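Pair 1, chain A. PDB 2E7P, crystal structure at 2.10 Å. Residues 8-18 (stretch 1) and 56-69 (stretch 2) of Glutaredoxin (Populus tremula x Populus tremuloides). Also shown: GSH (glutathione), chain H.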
# COMPACT_ATOMS: atom_id res chain seq x y z
N ALA A 8 10.17 -23.21 -12.42
CA ALA A 8 10.66 -22.06 -13.17
C ALA A 8 10.51 -20.77 -12.37
O ALA A 8 11.47 -19.99 -12.26
CB ALA A 8 9.91 -21.95 -14.50
N ALA A 9 9.30 -20.54 -11.83
CA ALA A 9 8.99 -19.34 -11.04
C ALA A 9 9.80 -19.29 -9.75
O ALA A 9 10.30 -18.24 -9.36
CB ALA A 9 7.52 -19.28 -10.73
N LEU A 10 9.94 -20.44 -9.10
CA LEU A 10 10.73 -20.52 -7.90
C LEU A 10 12.20 -20.21 -8.22
O LEU A 10 12.87 -19.48 -7.48
CB LEU A 10 10.61 -21.91 -7.27
CG LEU A 10 11.48 -22.12 -6.02
CD1 LEU A 10 11.11 -21.13 -4.90
CD2 LEU A 10 11.33 -23.55 -5.55
N LYS A 11 12.67 -20.78 -9.33
CA LYS A 11 14.02 -20.54 -9.83
C LYS A 11 14.25 -19.05 -10.05
O LYS A 11 15.24 -18.51 -9.58
CB LYS A 11 14.26 -21.30 -11.15
CG LYS A 11 15.70 -21.23 -11.64
CD LYS A 11 15.96 -22.19 -12.78
CE LYS A 11 17.37 -22.77 -12.66
NZ LYS A 11 18.38 -21.89 -13.30
N LYS A 12 13.31 -18.42 -10.76
CA LYS A 12 13.37 -17.00 -11.08
C LYS A 12 13.34 -16.11 -9.81
O LYS A 12 14.17 -15.20 -9.66
CB LYS A 12 12.26 -16.63 -12.07
CG LYS A 12 12.30 -15.21 -12.52
CD LYS A 12 11.10 -14.91 -13.38
CE LYS A 12 11.31 -13.71 -14.25
NZ LYS A 12 10.45 -13.82 -15.46
N ALA A 13 12.44 -16.42 -8.87
CA ALA A 13 12.40 -15.69 -7.58
C ALA A 13 13.72 -15.77 -6.80
O ALA A 13 14.23 -14.76 -6.30
CB ALA A 13 11.22 -16.17 -6.69
N LYS A 14 14.28 -16.97 -6.69
CA LYS A 14 15.55 -17.13 -5.98
C LYS A 14 16.70 -16.32 -6.60
O LYS A 14 17.53 -15.77 -5.88
CB LYS A 14 15.92 -18.61 -5.86
CG LYS A 14 15.08 -19.35 -4.81
CD LYS A 14 15.68 -20.71 -4.47
CE LYS A 14 14.64 -21.65 -3.86
NZ LYS A 14 15.33 -22.70 -3.07
N GLU A 15 16.72 -16.25 -7.93
CA GLU A 15 17.72 -15.49 -8.65
C GLU A 15 17.56 -14.01 -8.36
O GLU A 15 18.53 -13.33 -7.99
CB GLU A 15 17.56 -15.70 -10.15
CG GLU A 15 18.06 -17.05 -10.67
CD GLU A 15 17.94 -17.14 -12.19
OE1 GLU A 15 18.70 -16.39 -12.87
OE2 GLU A 15 17.09 -17.94 -12.69
N LEU A 16 16.35 -13.51 -8.55
CA LEU A 16 16.01 -12.13 -8.23
C LEU A 16 16.44 -11.77 -6.82
O LEU A 16 17.08 -10.75 -6.63
CB LEU A 16 14.51 -11.88 -8.42
CG LEU A 16 14.05 -11.82 -9.86
CD1 LEU A 16 12.52 -11.74 -9.93
CD2 LEU A 16 14.70 -10.65 -10.67
N ALA A 17 16.15 -12.64 -5.87
CA ALA A 17 16.40 -12.38 -4.43
C ALA A 17 17.88 -12.18 -4.08
O ALA A 17 18.22 -11.48 -3.09
CB ALA A 17 15.81 -13.49 -3.60
N SER A 18 18.75 -12.81 -4.87
CA SER A 18 20.20 -12.70 -4.70
C SER A 18 20.82 -11.79 -5.75
O SER A 18 22.04 -11.62 -5.76
CB SER A 18 20.85 -14.07 -4.76
OG SER A 18 20.56 -14.80 -3.58
N SER A 56 4.50 -9.59 -15.71
CA SER A 56 3.43 -10.50 -16.13
C SER A 56 3.38 -11.77 -15.28
O SER A 56 2.31 -12.31 -15.03
CB SER A 56 3.54 -10.87 -17.63
OG SER A 56 4.85 -11.33 -17.95
N ASP A 57 4.54 -12.25 -14.83
CA ASP A 57 4.58 -13.41 -13.95
C ASP A 57 4.63 -13.02 -12.44
O ASP A 57 5.05 -13.81 -11.59
CB ASP A 57 5.79 -14.26 -14.32
CG ASP A 57 7.07 -13.50 -14.17
OD1 ASP A 57 7.02 -12.25 -14.25
OD2 ASP A 57 8.12 -14.15 -13.96
N GLY A 58 4.20 -11.79 -12.12
CA GLY A 58 4.26 -11.28 -10.74
C GLY A 58 3.56 -12.19 -9.75
O GLY A 58 4.09 -12.50 -8.70
N SER A 59 2.38 -12.63 -10.14
CA SER A 59 1.54 -13.53 -9.36
C SER A 59 2.31 -14.80 -9.00
O SER A 59 2.37 -15.21 -7.85
CB SER A 59 0.34 -13.91 -10.24
OG SER A 59 -0.86 -13.81 -9.51
N GLN A 60 2.91 -15.42 -10.01
CA GLN A 60 3.63 -16.68 -9.84
C GLN A 60 4.89 -16.51 -8.99
O GLN A 60 5.24 -17.38 -8.19
CB GLN A 60 3.99 -17.29 -11.20
CG GLN A 60 2.78 -17.61 -12.08
CD GLN A 60 2.37 -16.46 -13.00
OE1 GLN A 60 2.07 -15.34 -12.55
NE2 GLN A 60 2.36 -16.73 -14.31
N LEU A 61 5.58 -15.38 -9.19
CA LEU A 61 6.74 -15.02 -8.38
C LEU A 61 6.38 -14.86 -6.92
O LEU A 61 7.12 -15.32 -6.04
CB LEU A 61 7.35 -13.73 -8.89
CG LEU A 61 8.69 -13.71 -9.62
CD1 LEU A 61 9.12 -15.03 -10.28
CD2 LEU A 61 8.77 -12.52 -10.60
N GLN A 62 5.24 -14.23 -6.66
CA GLN A 62 4.73 -14.01 -5.31
C GLN A 62 4.39 -15.31 -4.60
O GLN A 62 4.79 -15.50 -3.45
CB GLN A 62 3.52 -13.10 -5.30
CG GLN A 62 3.21 -12.51 -3.87
CD GLN A 62 2.30 -11.30 -3.94
OE1 GLN A 62 2.21 -10.67 -4.97
NE2 GLN A 62 1.65 -10.96 -2.82
N SER A 63 3.68 -16.23 -5.27
CA SER A 63 3.37 -17.51 -4.64
C SER A 63 4.63 -18.38 -4.47
O SER A 63 4.79 -19.04 -3.44
CB SER A 63 2.19 -18.25 -5.31
OG SER A 63 2.52 -18.63 -6.61
N ALA A 64 5.56 -18.31 -5.42
CA ALA A 64 6.90 -18.90 -5.22
C ALA A 64 7.56 -18.33 -3.97
O ALA A 64 8.23 -19.05 -3.22
CB ALA A 64 7.81 -18.64 -6.44
N LEU A 65 7.42 -17.02 -3.75
CA LEU A 65 8.03 -16.44 -2.56
C LEU A 65 7.30 -16.92 -1.31
O LEU A 65 7.94 -17.17 -0.28
CB LEU A 65 8.05 -14.90 -2.62
CG LEU A 65 9.14 -14.27 -3.51
CD1 LEU A 65 8.75 -12.81 -3.82
CD2 LEU A 65 10.49 -14.32 -2.79
N ALA A 66 5.98 -17.06 -1.40
CA ALA A 66 5.18 -17.61 -0.31
C ALA A 66 5.65 -19.02 0.06
O ALA A 66 6.00 -19.28 1.22
CB ALA A 66 3.72 -17.58 -0.65
N HIS A 67 5.71 -19.90 -0.93
CA HIS A 67 6.15 -21.28 -0.68
C HIS A 67 7.57 -21.32 -0.10
O HIS A 67 7.88 -22.11 0.80
CB HIS A 67 6.13 -22.08 -1.98
CG HIS A 67 4.77 -22.58 -2.36
ND1 HIS A 67 4.07 -23.49 -1.59
CD2 HIS A 67 3.99 -22.32 -3.45
CE1 HIS A 67 2.91 -23.76 -2.18
NE2 HIS A 67 2.85 -23.08 -3.32
N TRP A 68 8.43 -20.47 -0.61
CA TRP A 68 9.83 -20.59 -0.24
C TRP A 68 10.14 -19.96 1.12
O TRP A 68 10.82 -20.58 1.97
CB TRP A 68 10.70 -20.06 -1.39
CG TRP A 68 12.15 -19.80 -1.09
CD1 TRP A 68 13.00 -20.60 -0.38
CD2 TRP A 68 12.94 -18.71 -1.58
NE1 TRP A 68 14.25 -20.03 -0.33
CE2 TRP A 68 14.25 -18.88 -1.07
CE3 TRP A 68 12.66 -17.59 -2.39
CZ2 TRP A 68 15.30 -17.97 -1.35
CZ3 TRP A 68 13.68 -16.66 -2.64
CH2 TRP A 68 14.98 -16.85 -2.12
N THR A 69 9.62 -18.75 1.34
CA THR A 69 10.05 -17.93 2.47
C THR A 69 9.04 -17.94 3.61
O THR A 69 9.33 -17.50 4.75
CB THR A 69 10.28 -16.46 2.01
OG1 THR A 69 9.03 -15.83 1.67
CG2 THR A 69 11.20 -16.41 0.78
N1 GSH H . 3.26 -7.61 8.42
CA1 GSH H . 3.55 -7.43 7.00
C1 GSH H . 4.77 -6.58 6.87
O11 GSH H . 5.41 -6.47 5.79
O12 GSH H . 5.14 -6.00 7.92
CB1 GSH H . 2.31 -6.85 6.30
CG1 GSH H . 2.47 -6.76 4.76
CD1 GSH H . 1.14 -6.61 4.07
OE1 GSH H . 0.08 -6.65 4.68
N2 GSH H . 1.18 -6.51 2.74
CA2 GSH H . -0.05 -6.40 1.95
C2 GSH H . 0.04 -7.41 0.83
O2 GSH H . 1.13 -7.84 0.40
CB2 GSH H . -0.18 -4.95 1.38
SG2 GSH H . -0.25 -3.37 2.33
N3 GSH H . -1.10 -7.85 0.28
CA3 GSH H . -1.10 -8.78 -0.81
C3 GSH H . -0.55 -8.06 -2.03
O31 GSH H . -0.67 -6.82 -2.18
O32 GSH H . 0.02 -8.75 -2.90
O HOH W 1 9.59 -11.11 -14.89

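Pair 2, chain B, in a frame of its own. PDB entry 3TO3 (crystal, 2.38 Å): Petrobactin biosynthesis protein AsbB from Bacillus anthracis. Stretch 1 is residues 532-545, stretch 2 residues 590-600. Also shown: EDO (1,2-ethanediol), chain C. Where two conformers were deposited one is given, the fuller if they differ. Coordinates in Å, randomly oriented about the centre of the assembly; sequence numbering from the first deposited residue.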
# COMPACT_ATOMS: atom_id res chain seq x y z
N GLU B 532 43.35 2.24 9.52
CA GLU B 532 42.58 3.22 8.78
C GLU B 532 43.45 4.41 8.41
O GLU B 532 43.34 4.93 7.29
CB GLU B 532 41.34 3.66 9.56
CG GLU B 532 40.18 2.61 9.58
CD GLU B 532 39.17 2.93 10.70
OE1 GLU B 532 38.38 3.86 10.48
OE2 GLU B 532 39.20 2.32 11.80
N GLU B 533 44.32 4.82 9.35
CA GLU B 533 45.32 5.86 9.10
C GLU B 533 46.16 5.58 7.85
O GLU B 533 46.32 6.46 7.00
CB GLU B 533 46.25 6.06 10.32
CG GLU B 533 45.51 6.44 11.60
CD GLU B 533 44.87 5.24 12.33
OE1 GLU B 533 44.45 4.26 11.67
OE2 GLU B 533 44.79 5.27 13.58
N SER B 534 46.70 4.36 7.74
CA SER B 534 47.47 3.96 6.54
C SER B 534 46.62 4.02 5.27
O SER B 534 47.08 4.49 4.23
CB SER B 534 48.06 2.55 6.68
OG SER B 534 48.84 2.45 7.84
N PHE B 535 45.39 3.52 5.36
CA PHE B 535 44.47 3.58 4.22
C PHE B 535 44.38 5.03 3.73
O PHE B 535 44.62 5.30 2.55
CB PHE B 535 43.09 3.04 4.64
CG PHE B 535 42.08 3.03 3.54
CD1 PHE B 535 41.75 1.83 2.90
CD2 PHE B 535 41.42 4.19 3.17
CE1 PHE B 535 40.79 1.80 1.87
CE2 PHE B 535 40.46 4.19 2.15
CZ PHE B 535 40.14 2.99 1.50
N TRP B 536 44.07 5.97 4.63
CA TRP B 536 43.86 7.35 4.20
C TRP B 536 45.16 8.04 3.78
O TRP B 536 45.16 8.92 2.91
CB TRP B 536 43.04 8.17 5.23
CG TRP B 536 41.64 7.58 5.33
CD1 TRP B 536 41.12 6.84 6.35
CD2 TRP B 536 40.63 7.63 4.31
NE1 TRP B 536 39.84 6.44 6.04
CE2 TRP B 536 39.52 6.92 4.80
CE3 TRP B 536 40.55 8.22 3.05
CZ2 TRP B 536 38.34 6.79 4.06
CZ3 TRP B 536 39.39 8.08 2.32
CH2 TRP B 536 38.29 7.39 2.83
N MSE B 537 46.28 7.62 4.36
CA MSE B 537 47.55 8.17 3.93
C MSE B 537 47.93 7.71 2.52
O MSE B 537 48.72 8.36 1.86
CB MSE B 537 48.67 7.84 4.93
CG MSE B 537 48.58 8.65 6.23
SE MSE B 537 50.19 8.51 7.35
CE MSE B 537 49.98 6.70 8.02
N ILE B 538 47.37 6.60 2.07
CA ILE B 538 47.60 6.16 0.71
C ILE B 538 46.73 6.94 -0.24
O ILE B 538 47.16 7.30 -1.34
CB ILE B 538 47.36 4.66 0.53
CG1 ILE B 538 48.57 3.89 1.07
CG2 ILE B 538 47.11 4.35 -0.94
CD1 ILE B 538 48.36 2.42 1.16
N VAL B 539 45.50 7.20 0.20
CA VAL B 539 44.57 7.97 -0.59
C VAL B 539 45.13 9.38 -0.83
O VAL B 539 45.17 9.85 -1.97
CB VAL B 539 43.17 8.00 0.03
CG1 VAL B 539 42.27 8.96 -0.74
CG2 VAL B 539 42.58 6.59 0.00
N VAL B 540 45.58 10.03 0.24
CA VAL B 540 46.24 11.32 0.06
C VAL B 540 47.46 11.28 -0.91
O VAL B 540 47.53 12.07 -1.85
CB VAL B 540 46.61 11.94 1.41
CG1 VAL B 540 47.40 13.20 1.21
CG2 VAL B 540 45.34 12.22 2.20
N GLU B 541 48.39 10.36 -0.71
CA GLU B 541 49.54 10.27 -1.59
C GLU B 541 49.13 10.19 -3.07
O GLU B 541 49.70 10.89 -3.93
CB GLU B 541 50.41 9.05 -1.25
CG GLU B 541 51.23 9.17 -0.00
CD GLU B 541 51.86 7.83 0.42
OE1 GLU B 541 52.21 7.02 -0.45
OE2 GLU B 541 52.00 7.59 1.63
N GLU B 542 48.16 9.32 -3.35
CA GLU B 542 47.72 9.13 -4.72
C GLU B 542 47.05 10.36 -5.35
O GLU B 542 47.27 10.65 -6.53
CB GLU B 542 46.81 7.92 -4.83
CG GLU B 542 47.55 6.69 -4.47
CD GLU B 542 48.73 6.44 -5.38
OE1 GLU B 542 48.82 7.09 -6.45
OE2 GLU B 542 49.57 5.58 -5.01
N ILE B 543 46.25 11.07 -4.56
CA ILE B 543 45.64 12.30 -5.02
C ILE B 543 46.78 13.26 -5.33
O ILE B 543 46.85 13.83 -6.41
CB ILE B 543 44.66 12.89 -3.97
CG1 ILE B 543 43.36 12.09 -3.90
CG2 ILE B 543 44.35 14.36 -4.26
CD1 ILE B 543 42.53 12.33 -2.55
N GLU B 544 47.70 13.42 -4.38
CA GLU B 544 48.84 14.32 -4.57
C GLU B 544 49.67 13.95 -5.79
O GLU B 544 50.07 14.82 -6.55
CB GLU B 544 49.74 14.37 -3.33
CG GLU B 544 49.19 15.19 -2.17
CD GLU B 544 48.99 16.67 -2.49
OE1 GLU B 544 49.89 17.29 -3.10
OE2 GLU B 544 47.92 17.21 -2.12
N ASN B 545 49.92 12.65 -5.96
CA ASN B 545 50.71 12.16 -7.09
C ASN B 545 50.07 12.57 -8.44
O ASN B 545 50.78 12.97 -9.37
CB ASN B 545 50.92 10.63 -6.99
CG ASN B 545 52.12 10.24 -6.10
OD1 ASN B 545 52.21 9.10 -5.63
ND2 ASN B 545 53.04 11.18 -5.90
N ASN B 590 37.24 14.89 8.93
CA ASN B 590 37.70 14.42 7.63
C ASN B 590 39.05 13.69 7.76
O ASN B 590 40.07 14.30 8.10
CB ASN B 590 37.79 15.60 6.69
CG ASN B 590 38.39 15.24 5.35
OD1 ASN B 590 38.51 14.06 5.00
ND2 ASN B 590 38.79 16.26 4.59
N PRO B 591 39.06 12.37 7.50
CA PRO B 591 40.34 11.65 7.67
C PRO B 591 41.39 12.11 6.64
O PRO B 591 42.57 11.95 6.92
CB PRO B 591 39.94 10.17 7.44
CG PRO B 591 38.75 10.26 6.47
CD PRO B 591 38.01 11.53 6.88
N LEU B 592 41.00 12.72 5.52
CA LEU B 592 42.04 13.20 4.59
C LEU B 592 42.85 14.31 5.20
O LEU B 592 44.00 14.51 4.85
CB LEU B 592 41.47 13.67 3.27
CG LEU B 592 40.67 12.63 2.51
CD1 LEU B 592 40.37 13.21 1.12
CD2 LEU B 592 41.51 11.42 2.40
N TYR B 593 42.25 15.03 6.16
CA TYR B 593 42.96 16.14 6.78
C TYR B 593 44.20 15.72 7.56
O TYR B 593 45.27 16.26 7.37
CB TYR B 593 42.05 16.90 7.72
CG TYR B 593 42.77 17.92 8.54
CD1 TYR B 593 42.99 17.72 9.89
CD2 TYR B 593 43.25 19.09 7.96
CE1 TYR B 593 43.68 18.67 10.65
CE2 TYR B 593 43.93 20.04 8.71
CZ TYR B 593 44.13 19.83 10.06
OH TYR B 593 44.81 20.78 10.82
N ARG B 594 44.04 14.76 8.47
CA ARG B 594 45.18 14.37 9.28
C ARG B 594 46.18 13.61 8.42
O ARG B 594 47.39 13.77 8.56
CB ARG B 594 44.76 13.51 10.48
CG ARG B 594 45.91 13.28 11.47
CD ARG B 594 45.42 12.78 12.82
NE ARG B 594 46.51 12.59 13.78
CZ ARG B 594 47.15 11.44 13.99
NH1 ARG B 594 48.12 11.37 14.88
NH2 ARG B 594 46.79 10.36 13.29
N ALA B 595 45.68 12.80 7.51
CA ALA B 595 46.55 12.07 6.63
C ALA B 595 47.46 13.04 5.84
O ALA B 595 48.67 12.83 5.74
CB ALA B 595 45.72 11.20 5.70
N ARG B 596 46.88 14.12 5.32
CA ARG B 596 47.69 15.13 4.63
C ARG B 596 48.71 15.81 5.57
O ARG B 596 49.86 15.99 5.20
CB ARG B 596 46.81 16.17 3.96
CG ARG B 596 47.57 17.36 3.42
CD ARG B 596 48.32 17.05 2.15
NE ARG B 596 48.92 18.27 1.60
CZ ARG B 596 50.02 18.29 0.86
NH1 ARG B 596 50.65 17.17 0.56
NH2 ARG B 596 50.49 19.45 0.42
N GLN B 597 48.30 16.15 6.78
CA GLN B 597 49.22 16.65 7.78
C GLN B 597 50.44 15.76 7.89
O GLN B 597 51.58 16.24 7.96
CB GLN B 597 48.54 16.68 9.14
CG GLN B 597 47.32 17.56 9.18
CD GLN B 597 47.69 19.02 9.25
OE1 GLN B 597 48.20 19.59 8.28
NE2 GLN B 597 47.46 19.63 10.41
N LEU B 598 50.21 14.45 7.92
CA LEU B 598 51.30 13.50 8.08
C LEU B 598 52.11 13.31 6.79
O LEU B 598 53.34 13.34 6.83
CB LEU B 598 50.78 12.17 8.62
CG LEU B 598 50.17 12.33 10.01
CD1 LEU B 598 49.19 11.19 10.32
CD2 LEU B 598 51.26 12.43 11.06
N ASN B 599 51.42 13.16 5.66
CA ASN B 599 52.06 13.13 4.34
C ASN B 599 53.01 14.33 4.18
O ASN B 599 54.06 14.23 3.57
CB ASN B 599 50.98 13.01 3.22
CG ASN B 599 51.48 13.47 1.81
OD1 ASN B 599 51.25 14.61 1.40
ND2 ASN B 599 52.11 12.56 1.07
N ILE B 600 52.65 15.46 4.78
CA ILE B 600 53.50 16.64 4.74
C ILE B 600 54.77 16.45 5.57
O ILE B 600 55.83 16.98 5.23
CB ILE B 600 52.71 17.90 5.18
CG1 ILE B 600 51.89 18.46 4.02
CG2 ILE B 600 53.65 18.97 5.70
CD1 ILE B 600 50.92 19.55 4.42
C1 EDO C . 49.80 -0.68 9.40
O1 EDO C . 48.63 -0.07 9.90
C2 EDO C . 49.44 -1.34 8.08
O2 EDO C . 50.25 -2.52 7.98

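Both pairs are two helices of one chain that cross steeply. In each the axes approach to 8.4 Å. The signed crossing angle is -80° in pair 1 and -72° in pair 2. The central backbones superpose with an RMSD of 0.5 Å over 14 residues.

The closest backbone approach is built on a shared alanine. A64(A) matches A595(B), and both point toward the other helix. In pair 1 the CA atoms of L10(A) and A64(A) are 4.9 Å apart. In pair 2 the matching CA atoms of M537(B) and A595(B) are 4.8 Å apart. A small side chain fits this narrow gap. The CB of A64(A) lies 3.8 Å from the CA of L10(A). The CB of A595(B) lies 3.6 Å from the O of W536(B).

The second shared element is a leucine knob, L61(A) in pair 1 and L592(B) in pair 2. L61(A) sits among A9(A), K12(A), A13(A) and L16(A). L592(B) sits among the four matching residues, W536(B), V539(B), V540(B) and I543(B). The hole is the same, but its walls differ. Pair 1 has two alanines, the aliphatic part of a lysine, with K12(A) CD 3.7 Å from L61(A) CD1, and L16(A), whose CD1 is 3.9 Å from L61(A) CD2. In pair 2 W536(B) and V540(B) replace the two alanines with larger groups, while V539(B) is shorter than K12(A); W536(B) CE3 lies 3.4 Å from L592(B) CD2. The fourth wall stays a branched aliphatic residue, I543(B).

The tryptophans sit on different helices. In pair 2, W536(B) takes the place of A9(A), and P591(B) CB packs over its face, 3.8 Å from the centroid of the five-membered ring. In pair 1, W68(A) takes the place of N599(B). It fills a hole formed by L10(A), A13(A), K14(A) and A17(A). K14(A) CG lies over its face, 3.5 Å from the centroid of the six-membered ring, and K14(A) NZ makes a cation-pi contact with the five-membered ring.

At the A13(A) position pair 2 has V540(B). This valine is itself a knob among L592(B), A595(B), R596(B) and N599(B). V540(B) CG2 is 3.7 Å from A595(B) CB.

Charges are also placed differently. K12(A) NZ forms a salt bridge with D57(A) OD2 at 2.8 Å, and a water links K12(A) NZ to D57(A) OD1. The position of K12(A) is V539(B) in pair 2. Elsewhere in pair 2, at the positions of A17(A) and L65(A), E544(B) OE1 and R596(B) NH1 form a long salt bridge of 3.7 Å. The oxygen lies well out of the guanidinium plane, so only charges interact. Pair 2 has no hydrogen bond between its stretches.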